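Local coordinates for cupin type-2 domain-containing protein (Neisseria meningitidis, PDB 2I45), which is of unknown function but has the cupin fold, a small beta-barrel shared by many metal-binding enzymes and sugar- or ligand-binding proteins, at the interface of chains A and B. Coordinates in Å, arbitrary orientation; residue numbers count along the deposited sequence, not the author numbering. Chains: chain A/B, Hypothetical protein.

Contact 1: the interface of chains A and B. Residues chain A 8, 31, 53, 96, 98; chain B 51, 76, 78.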
ATOM      1  N   LEU A   8       8.751   5.281  -2.333  1.00 59.97           N
ATOM      2  CA  LEU A   8       8.041   5.007  -3.559  1.00 60.26           C
ATOM      3  C   LEU A   8       8.471   5.982  -4.695  1.00 60.70           C
ATOM      4  O   LEU A   8       9.001   5.533  -5.696  1.00 60.83           O
ATOM      5  CB  LEU A   8       6.530   4.956  -3.267  1.00 59.81           C
ATOM      6  CG  LEU A   8       5.897   3.578  -2.882  1.00 61.89           C
ATOM      7  CD1 LEU A   8       6.837   2.479  -2.346  1.00 60.78           C
ATOM      8  CD2 LEU A   8       4.603   3.618  -2.042  1.00 60.34           C
ATOM      9  N   PHE A  31       6.985  -6.665  -2.626  1.00 58.35           N
ATOM     10  CA  PHE A  31       6.471  -5.465  -3.327  1.00 57.44           C
ATOM     11  C   PHE A  31       6.909  -5.481  -4.782  1.00 57.78           C
ATOM     12  O   PHE A  31       8.039  -5.846  -5.052  1.00 58.02           O
ATOM     13  CB  PHE A  31       6.998  -4.210  -2.675  1.00 56.77           C
ATOM     14  CG  PHE A  31       6.606  -4.058  -1.255  1.00 55.05           C
ATOM     15  CD1 PHE A  31       5.588  -3.202  -0.909  1.00 53.39           C
ATOM     16  CD2 PHE A  31       7.302  -4.745  -0.242  1.00 54.07           C
ATOM     17  CE1 PHE A  31       5.224  -3.042   0.427  1.00 55.69           C
ATOM     18  CE2 PHE A  31       6.947  -4.640   1.100  1.00 50.99           C
ATOM     19  CZ  PHE A  31       5.910  -3.791   1.451  1.00 54.19           C
ATOM     20  N   PHE A  53      -1.681  -0.357  -5.925  1.00 52.49           N
ATOM     21  CA  PHE A  53      -1.836   0.999  -5.425  1.00 51.35           C
ATOM     22  C   PHE A  53      -1.304   1.885  -6.527  1.00 49.11           C
ATOM     23  O   PHE A  53      -0.197   1.749  -6.986  1.00 48.12           O
ATOM     24  CB  PHE A  53      -1.145   1.215  -4.032  1.00 51.28           C
ATOM     25  CG  PHE A  53      -0.993   2.664  -3.651  1.00 53.04           C
ATOM     26  CD1 PHE A  53      -2.080   3.542  -3.727  1.00 53.98           C
ATOM     27  CD2 PHE A  53       0.258   3.179  -3.252  1.00 58.05           C
ATOM     28  CE1 PHE A  53      -1.961   4.910  -3.427  1.00 53.43           C
ATOM     29  CE2 PHE A  53       0.443   4.605  -2.983  1.00 56.39           C
ATOM     30  CZ  PHE A  53      -0.689   5.465  -3.052  1.00 56.02           C
ATOM     31  N   VAL A  96       2.479   0.224  -7.348  1.00 52.09           N
ATOM     32  CA  VAL A  96       3.082  -0.603  -6.371  1.00 52.56           C
ATOM     33  C   VAL A  96       2.094  -1.750  -6.096  1.00 53.16           C
ATOM     34  O   VAL A  96       0.893  -1.528  -5.866  1.00 52.79           O
ATOM     35  CB  VAL A  96       3.396   0.191  -5.063  1.00 52.34           C
ATOM     36  CG1 VAL A  96       3.842  -0.740  -3.925  1.00 52.00           C
ATOM     37  CG2 VAL A  96       4.459   1.231  -5.310  1.00 55.75           C
ATOM     38  N   ILE A  98       1.498  -5.172  -3.740  1.00 54.27           N
ATOM     39  CA  ILE A  98       1.896  -5.863  -2.545  1.00 53.90           C
ATOM     40  C   ILE A  98       1.355  -7.337  -2.521  1.00 54.01           C
ATOM     41  O   ILE A  98       0.158  -7.565  -2.717  1.00 53.74           O
ATOM     42  CB  ILE A  98       1.461  -5.047  -1.340  1.00 53.67           C
ATOM     43  CG1 ILE A  98       1.872  -3.594  -1.536  1.00 52.63           C
ATOM     44  CG2 ILE A  98       2.023  -5.605  -0.052  1.00 53.33           C
ATOM     45  CD1 ILE A  98       1.308  -2.689  -0.492  1.00 54.53           C
TER
ATOM     46  N   VAL B  51       1.891  -3.577   6.745  1.00 47.38           N
ATOM     47  CA  VAL B  51       2.640  -2.720   5.872  1.00 45.37           C
ATOM     48  C   VAL B  51       2.101  -1.402   6.303  1.00 46.13           C
ATOM     49  O   VAL B  51       0.961  -1.372   6.698  1.00 46.84           O
ATOM     50  CB  VAL B  51       2.312  -2.964   4.423  1.00 46.25           C
ATOM     51  CG1 VAL B  51       2.981  -1.880   3.565  1.00 44.35           C
ATOM     52  CG2 VAL B  51       2.731  -4.440   3.979  1.00 43.82           C
HETATM   53  N   MSE B  76       6.665   3.505   2.216  1.00 52.08           N
HETATM   54  CA  MSE B  76       6.161   2.327   2.911  1.00 57.48           C
HETATM   55  C   MSE B  76       7.229   1.660   3.743  1.00 54.99           C
HETATM   56  O   MSE B  76       8.409   1.809   3.481  1.00 56.33           O
HETATM   57  CB  MSE B  76       5.657   1.296   1.946  1.00 56.40           C
HETATM   58  CG  MSE B  76       4.268   1.521   1.558  1.00 62.11           C
HETATM   59 SE   MSE B  76       3.731   0.465  -0.073  1.00 70.01          SE
HETATM   60  CE  MSE B  76       1.987   1.407  -0.289  1.00 61.10           C
ATOM     61  N   VAL B  78       7.469  -2.004   6.790  1.00 52.18           N
ATOM     62  CA  VAL B  78       6.668  -3.064   7.326  1.00 52.32           C
ATOM     63  C   VAL B  78       6.968  -3.350   8.796  1.00 52.29           C
ATOM     64  O   VAL B  78       8.112  -3.419   9.194  1.00 53.89           O
ATOM     65  CB  VAL B  78       6.666  -4.314   6.403  1.00 53.06           C
ATOM     66  CG1 VAL B  78       7.689  -4.168   5.305  1.00 53.73           C
ATOM     67  CG2 VAL B  78       6.814  -5.632   7.186  1.00 51.12           C
TER
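B:Met76 and the cluster A:Leu8, A:Phe31, A:Phe53, A:Val96 and A:Ile98 illustrate how one long, flexible side chain inserts into an apolar cluster of a neighbouring subunit. The residue is selenomethionine, its selenium standing in for sulfur. From CB, CG turns away from the carbonyl carbon (chi1 -86°), and beyond CG the chain runs extended, which carries its end well off the strand into chain A. CG only skirts A:Leu8, with CD2 of that leucine 4.2 Å away. The selenium is ringed more fully. SE lies 3.8 Å from CE1 of A:Phe31, on the rim of the phenyl ring, and A:Leu8 CD2 touches it equally closely while crossing it obliquely. A:Ile98 approaches tip to tip, its CD1 4.0 Å from SE, and A:Val96 CG1 slides past in the opposite direction. At the end of the chain, methyl CE of B:Met76 is 3.9 Å from CD2 of A:Phe53 and also rests against the leucine methyl. B:Val51 extends the packing: its CG1 meets A:Phe31 at CE1 (4.0 Å), and its CG2 faces CZ of the same ring. B:Val78 is more peripheral to this phenyl group. The cluster is assembled from helix 8-14 and strands 29-37, 50-54 and 92-99 of chain A, while B:Met76 comes from strand 75-79 and B:Val51 from strand 50-56 of chain B, so the patch joins the beta-sheet framework of one cupin domain to that of the other.

Contact 2: the interface of chains A and B. Residues chain A 49-50, 78, 80; chain B 26-29.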
ATOM      1  N   ASP A  49      -3.747 -13.021  -2.858  1.00 65.82           N
ATOM      2  CA  ASP A  49      -4.338 -11.743  -3.212  1.00 65.47           C
ATOM      3  C   ASP A  49      -3.298 -10.690  -3.367  1.00 64.93           C
ATOM      4  O   ASP A  49      -2.217 -10.757  -2.799  1.00 65.54           O
ATOM      5  CB  ASP A  49      -5.313 -11.286  -2.144  1.00 65.68           C
ATOM      6  CG  ASP A  49      -6.558 -12.102  -2.127  1.00 65.86           C
ATOM      7  OD1 ASP A  49      -7.313 -12.019  -1.137  1.00 69.13           O
ATOM      8  OD2 ASP A  49      -6.768 -12.860  -3.083  1.00 66.82           O
ATOM      9  N   LYS A  50      -3.634  -9.674  -4.121  1.00 64.63           N
ATOM     10  CA  LYS A  50      -2.692  -8.613  -4.328  1.00 62.88           C
ATOM     11  C   LYS A  50      -3.316  -7.261  -4.083  1.00 61.85           C
ATOM     12  O   LYS A  50      -4.516  -7.063  -4.274  1.00 60.89           O
ATOM     13  CB  LYS A  50      -2.133  -8.699  -5.734  1.00 62.87           C
ATOM     14  CG  LYS A  50      -1.192  -9.902  -5.910  1.00 65.72           C
ATOM     15  CD  LYS A  50      -0.414  -9.677  -7.259  1.00 70.86           C
ATOM     16  CE  LYS A  50       0.370 -11.003  -7.592  1.00 72.38           C
ATOM     17  NZ  LYS A  50       1.126 -10.723  -8.906  1.00 71.14           N
ATOM     18  N   VAL A  78      -7.716  -4.474  -4.535  1.00 61.00           N
ATOM     19  CA  VAL A  78      -7.180  -5.820  -4.492  1.00 60.36           C
ATOM     20  C   VAL A  78      -7.691  -6.738  -5.619  1.00 60.64           C
ATOM     21  O   VAL A  78      -8.896  -6.831  -5.897  1.00 59.22           O
ATOM     22  CB  VAL A  78      -7.376  -6.491  -3.140  1.00 60.21           C
ATOM     23  CG1 VAL A  78      -7.533  -5.495  -2.065  1.00 58.90           C
ATOM     24  CG2 VAL A  78      -8.572  -7.438  -3.171  1.00 61.77           C
ATOM     25  N   PRO A  80      -8.009 -10.417  -6.539  1.00 64.15           N
ATOM     26  CA  PRO A  80      -8.049 -11.708  -5.843  1.00 64.44           C
ATOM     27  C   PRO A  80      -7.042 -12.674  -6.477  1.00 65.50           C
ATOM     28  O   PRO A  80      -6.652 -12.547  -7.633  1.00 66.59           O
ATOM     29  CB  PRO A  80      -9.504 -12.178  -6.052  1.00 65.15           C
ATOM     30  CG  PRO A  80     -10.042 -11.266  -7.318  1.00 65.03           C
ATOM     31  CD  PRO A  80      -9.334  -9.966  -7.058  1.00 63.61           C
TER
ATOM     32  N   ARG B  26     -11.283  -6.178   1.983  1.00 52.57           N
ATOM     33  CA  ARG B  26     -11.339  -6.414   0.536  1.00 52.69           C
ATOM     34  C   ARG B  26     -10.688  -7.747   0.325  1.00 52.25           C
ATOM     35  O   ARG B  26      -9.461  -7.810   0.363  1.00 52.26           O
ATOM     36  CB  ARG B  26     -10.532  -5.377  -0.299  1.00 52.34           C
ATOM     37  CG  ARG B  26     -11.006  -3.915  -0.318  1.00 54.69           C
ATOM     38  CD  ARG B  26     -12.342  -3.741  -1.065  1.00 59.52           C
ATOM     39  NE  ARG B  26     -13.279  -3.033  -0.192  1.00 63.73           N
ATOM     40  CZ  ARG B  26     -13.847  -1.853  -0.426  1.00 66.53           C
ATOM     41  NH1 ARG B  26     -13.646  -1.170  -1.562  1.00 67.53           N
ATOM     42  NH2 ARG B  26     -14.644  -1.346   0.505  1.00 68.51           N
ATOM     43  N   HIS B  27     -11.466  -8.808   0.094  1.00 51.79           N
ATOM     44  CA  HIS B  27     -10.871 -10.142  -0.051  1.00 51.79           C
ATOM     45  C   HIS B  27      -9.948 -10.469   1.145  1.00 51.91           C
ATOM     46  O   HIS B  27     -10.284 -10.109   2.269  1.00 52.32           O
ATOM     47  CB  HIS B  27     -10.139 -10.252  -1.398  1.00 51.52           C
ATOM     48  CG  HIS B  27     -11.047 -10.090  -2.583  1.00 53.23           C
ATOM     49  ND1 HIS B  27     -11.156  -8.898  -3.292  1.00 53.35           N
ATOM     50  CD2 HIS B  27     -11.908 -10.966  -3.175  1.00 52.38           C
ATOM     51  CE1 HIS B  27     -12.028  -9.057  -4.278  1.00 53.47           C
ATOM     52  NE2 HIS B  27     -12.502 -10.298  -4.226  1.00 53.46           N
ATOM     53  N   GLY B  28      -8.801 -11.128   0.921  1.00 52.25           N
ATOM     54  CA  GLY B  28      -7.840 -11.483   1.996  1.00 52.30           C
ATOM     55  C   GLY B  28      -6.925 -10.321   2.422  1.00 52.75           C
ATOM     56  O   GLY B  28      -5.688 -10.492   2.626  1.00 52.34           O
ATOM     57  N   PHE B  29      -7.520  -9.137   2.550  1.00 52.19           N
ATOM     58  CA  PHE B  29      -6.813  -7.978   3.108  1.00 51.85           C
ATOM     59  C   PHE B  29      -7.656  -7.110   4.004  1.00 50.90           C
ATOM     60  O   PHE B  29      -8.845  -6.892   3.729  1.00 50.85           O
ATOM     61  CB  PHE B  29      -6.246  -7.107   2.016  1.00 52.45           C
ATOM     62  CG  PHE B  29      -5.069  -7.697   1.340  1.00 53.42           C
ATOM     63  CD1 PHE B  29      -3.848  -7.790   2.008  1.00 55.77           C
ATOM     64  CD2 PHE B  29      -5.169  -8.150   0.025  1.00 55.64           C
ATOM     65  CE1 PHE B  29      -2.725  -8.355   1.377  1.00 58.35           C
ATOM     66  CE2 PHE B  29      -4.064  -8.683  -0.640  1.00 57.73           C
ATOM     67  CZ  PHE B  29      -2.836  -8.804   0.033  1.00 56.88           C
TER
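This is a mixed polar and apolar interface in which a tight hairpin turn of one subunit fits against a loop and strand end of the other, adding a further point of contact to the two-fold pair, which may or may not be the biological dimer. B:His27 and B:Gly28 form the two-residue turn between strands 22-26 and 29-37, and the backbone of B:His27 takes a positive phi of 52°. The turn presents the amide N of B:Gly28 to the carboxylate of A:Asp49, which accepts a hydrogen bond at OD1 (2.7 Å). In A:Asp49, CG stands opposite the carbonyl carbon and beside the backbone N, which brings the carboxylate to the turn. The N-H meets OD1 nearly along its C-O axis, although the bond is somewhat bent, at 146°. The carboxylate and the imidazole of B:His27 are steeply turned, 72° between planes, and their ionisable atoms, A:Asp49 OD1 and B:His27 ND1, are not in contact (5.4 Å). A:Pro80 lies over one face of this imidazole, with CB 3.9 Å above the ring plane and displaced toward the rim. A:Val78 packs beside it, CG1 3.5 Å from CB of B:Arg26; the fit of its CG2 against the imidazole is doubtful in detail. B:Phe29 flanks the carboxylate's stem. Its ring edge receives the backbone O of A:Asp49 and N of A:Lys50, both in the ring plane, while CE2 of the phenyl group touches A:Asp49 CB at 3.3 Å.

Contact 3: the interface of chains A and B. Residues chain A 4-6; chain B 69-71, 75-77.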
ATOM      1  N   GLU A   4      13.805  -0.701   7.383  1.00 60.73           N
ATOM      2  CA  GLU A   4      14.032  -0.412   5.928  1.00 61.21           C
ATOM      3  C   GLU A   4      12.812   0.079   5.104  1.00 60.24           C
ATOM      4  O   GLU A   4      12.222  -0.676   4.313  1.00 59.99           O
ATOM      5  CB  GLU A   4      14.689  -1.628   5.254  1.00 62.01           C
ATOM      6  CG  GLU A   4      16.195  -1.554   5.144  1.00 64.43           C
ATOM      7  CD  GLU A   4      16.636  -0.295   4.419  1.00 68.21           C
ATOM      8  OE1 GLU A   4      17.124  -0.412   3.263  1.00 69.17           O
ATOM      9  OE2 GLU A   4      16.466   0.809   5.000  1.00 69.30           O
ATOM     10  N   THR A   5      12.464   1.356   5.270  1.00 59.01           N
ATOM     11  CA  THR A   5      11.354   1.957   4.507  1.00 57.04           C
ATOM     12  C   THR A   5      11.749   2.089   3.064  1.00 56.20           C
ATOM     13  O   THR A   5      12.920   2.324   2.783  1.00 55.70           O
ATOM     14  CB  THR A   5      10.955   3.366   5.001  1.00 56.51           C
ATOM     15  OG1 THR A   5      11.852   4.327   4.456  1.00 53.86           O
ATOM     16  CG2 THR A   5      11.019   3.430   6.495  1.00 57.18           C
ATOM     17  N   ILE A   6      10.749   1.952   2.192  1.00 55.28           N
ATOM     18  CA  ILE A   6      10.855   2.035   0.746  1.00 55.44           C
ATOM     19  C   ILE A   6      10.285   3.361   0.243  1.00 56.25           C
ATOM     20  O   ILE A   6       9.053   3.560   0.302  1.00 56.64           O
ATOM     21  CB  ILE A   6       9.981   0.932   0.082  1.00 54.71           C
ATOM     22  CG1 ILE A   6      10.468  -0.465   0.409  1.00 52.93           C
ATOM     23  CG2 ILE A   6       9.879   1.118  -1.417  1.00 53.88           C
ATOM     24  CD1 ILE A   6       9.311  -1.433   0.449  1.00 49.44           C
TER
HETATM   25  N   MSE B  69      12.896   4.235  13.071  1.00 55.63           N
HETATM   26  CA  MSE B  69      12.639   4.217  11.626  1.00 56.58           C
HETATM   27  C   MSE B  69      11.730   5.364  11.220  1.00 53.56           C
HETATM   28  O   MSE B  69      10.590   5.438  11.668  1.00 53.64           O
HETATM   29  CB  MSE B  69      11.932   2.922  11.283  1.00 55.89           C
HETATM   30  CG  MSE B  69      11.659   2.707   9.834  1.00 58.95           C
HETATM   31 SE   MSE B  69      10.560   1.070   9.564  1.00 66.37          SE
HETATM   32  CE  MSE B  69      11.862  -0.407   9.479  1.00 65.05           C
ATOM     33  N   THR B  70      12.230   6.244  10.371  1.00 50.98           N
ATOM     34  CA  THR B  70      11.437   7.315   9.803  1.00 48.72           C
ATOM     35  C   THR B  70      10.635   6.834   8.562  1.00 46.69           C
ATOM     36  O   THR B  70      11.180   6.215   7.660  1.00 45.00           O
ATOM     37  CB  THR B  70      12.365   8.494   9.428  1.00 49.18           C
ATOM     38  OG1 THR B  70      13.169   8.825  10.569  1.00 49.94           O
ATOM     39  CG2 THR B  70      11.568   9.714   9.002  1.00 50.28           C
ATOM     40  N   ILE B  71       9.326   7.091   8.563  1.00 45.18           N
ATOM     41  CA  ILE B  71       8.464   6.888   7.403  1.00 43.95           C
ATOM     42  C   ILE B  71       7.891   8.245   6.979  1.00 44.21           C
ATOM     43  O   ILE B  71       7.018   8.784   7.691  1.00 42.65           O
ATOM     44  CB  ILE B  71       7.328   5.909   7.714  1.00 43.41           C
ATOM     45  CG1 ILE B  71       7.880   4.658   8.393  1.00 41.82           C
ATOM     46  CG2 ILE B  71       6.566   5.578   6.407  1.00 42.70           C
ATOM     47  CD1 ILE B  71       6.827   3.607   8.765  1.00 44.19           C
ATOM     48  N   GLU B  75       6.068   6.995   1.759  1.00 49.18           N
ATOM     49  CA  GLU B  75       6.946   5.894   1.916  1.00 49.17           C
ATOM     50  C   GLU B  75       6.252   4.711   2.591  1.00 50.82           C
ATOM     51  O   GLU B  75       5.350   4.901   3.436  1.00 48.57           O
ATOM     52  CB  GLU B  75       8.162   6.304   2.725  1.00 48.76           C
ATOM     53  CG  GLU B  75       9.011   7.439   2.161  1.00 48.76           C
ATOM     54  CD  GLU B  75      10.330   7.689   2.941  1.00 48.58           C
ATOM     55  OE1 GLU B  75      10.409   7.536   4.168  1.00 50.01           O
ATOM     56  OE2 GLU B  75      11.315   8.063   2.320  1.00 51.35           O
HETATM   57  N   MSE B  76       6.665   3.505   2.216  1.00 52.08           N
HETATM   58  CA  MSE B  76       6.161   2.327   2.911  1.00 57.48           C
HETATM   59  C   MSE B  76       7.229   1.660   3.743  1.00 54.99           C
HETATM   60  O   MSE B  76       8.409   1.809   3.481  1.00 56.33           O
HETATM   61  CB  MSE B  76       5.657   1.296   1.946  1.00 56.40           C
HETATM   62  CG  MSE B  76       4.268   1.521   1.558  1.00 62.11           C
HETATM   63 SE   MSE B  76       3.731   0.465  -0.073  1.00 70.01          SE
HETATM   64  CE  MSE B  76       1.987   1.407  -0.289  1.00 61.10           C
ATOM     65  N   ALA B  77       6.806   0.911   4.739  1.00 53.61           N
ATOM     66  CA  ALA B  77       7.690   0.089   5.522  1.00 52.40           C
ATOM     67  C   ALA B  77       6.855  -1.054   6.092  1.00 52.40           C
ATOM     68  O   ALA B  77       5.663  -1.094   5.885  1.00 51.94           O
ATOM     69  CB  ALA B  77       8.303   0.894   6.626  1.00 52.04           C
TER
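A chi1 of 81° places the hydroxyl OG1 of A:Thr5 between its own backbone N and carbonyl carbon and turns methyl CG2 toward B:Met69, B:Ile71 and B:Ala77, although the fine position of this methyl is uncertain. The side chain of B:Met69, a selenomethionine, slides past it in the opposite direction, with CG standing opposite the backbone N; the place of its CE methyl, near A:Glu4, is doubtful. The motif is an intersubunit antiparallel beta bridge, here adding the N-terminal segment of one cupin chain to strand 75-79 of the other. The bridge pairs A:Ile6 with B:Met76 through reciprocal backbone hydrogen bonds. A:Ile6 N donates to B:Met76 O at 2.7 Å. In return, B:Met76 N donates to A:Ile6 O at 3.1 Å, so that the main chain of each residue both gives and receives a bond across the subunit boundary. Next to the bridge, A:Thr5 supplies much of the buried surface, 93 Å² hidden by the partner. Its CG2 packs about 3.5 Å from CG of B:Met69. The same methyl also touches the methyl CB of B:Ala77 and CG1 of B:Ile71, in a small apolar nest between strands 68-71 and 75-79. On the other branch, A:Thr5 OG1 faces the carboxylate of B:Glu75, a polar neighbour rather than a hydrogen-bonding one, with OE1 3.5 Å away.

B:Met76 joins contact 1 to contact 3, whose C-alpha centres are about 10 Å apart: its backbone serves the beta bridge while its side chain enters the apolar cluster. Strand 75-79 also recurs in contact 2, where the copy from chain A is used, and strand 29-37 contributes to contacts 1 and 2 from opposite chains. The C-alpha centre of contact 2 is about 14 Å from that of contact 1 and about 23 Å from that of contact 3. Two-fold symmetry repeats each patch with the chains exchanged, spreading varied contacts along one interface, as a dimer would have, although the structure alone does not show that the pair forms in the cell.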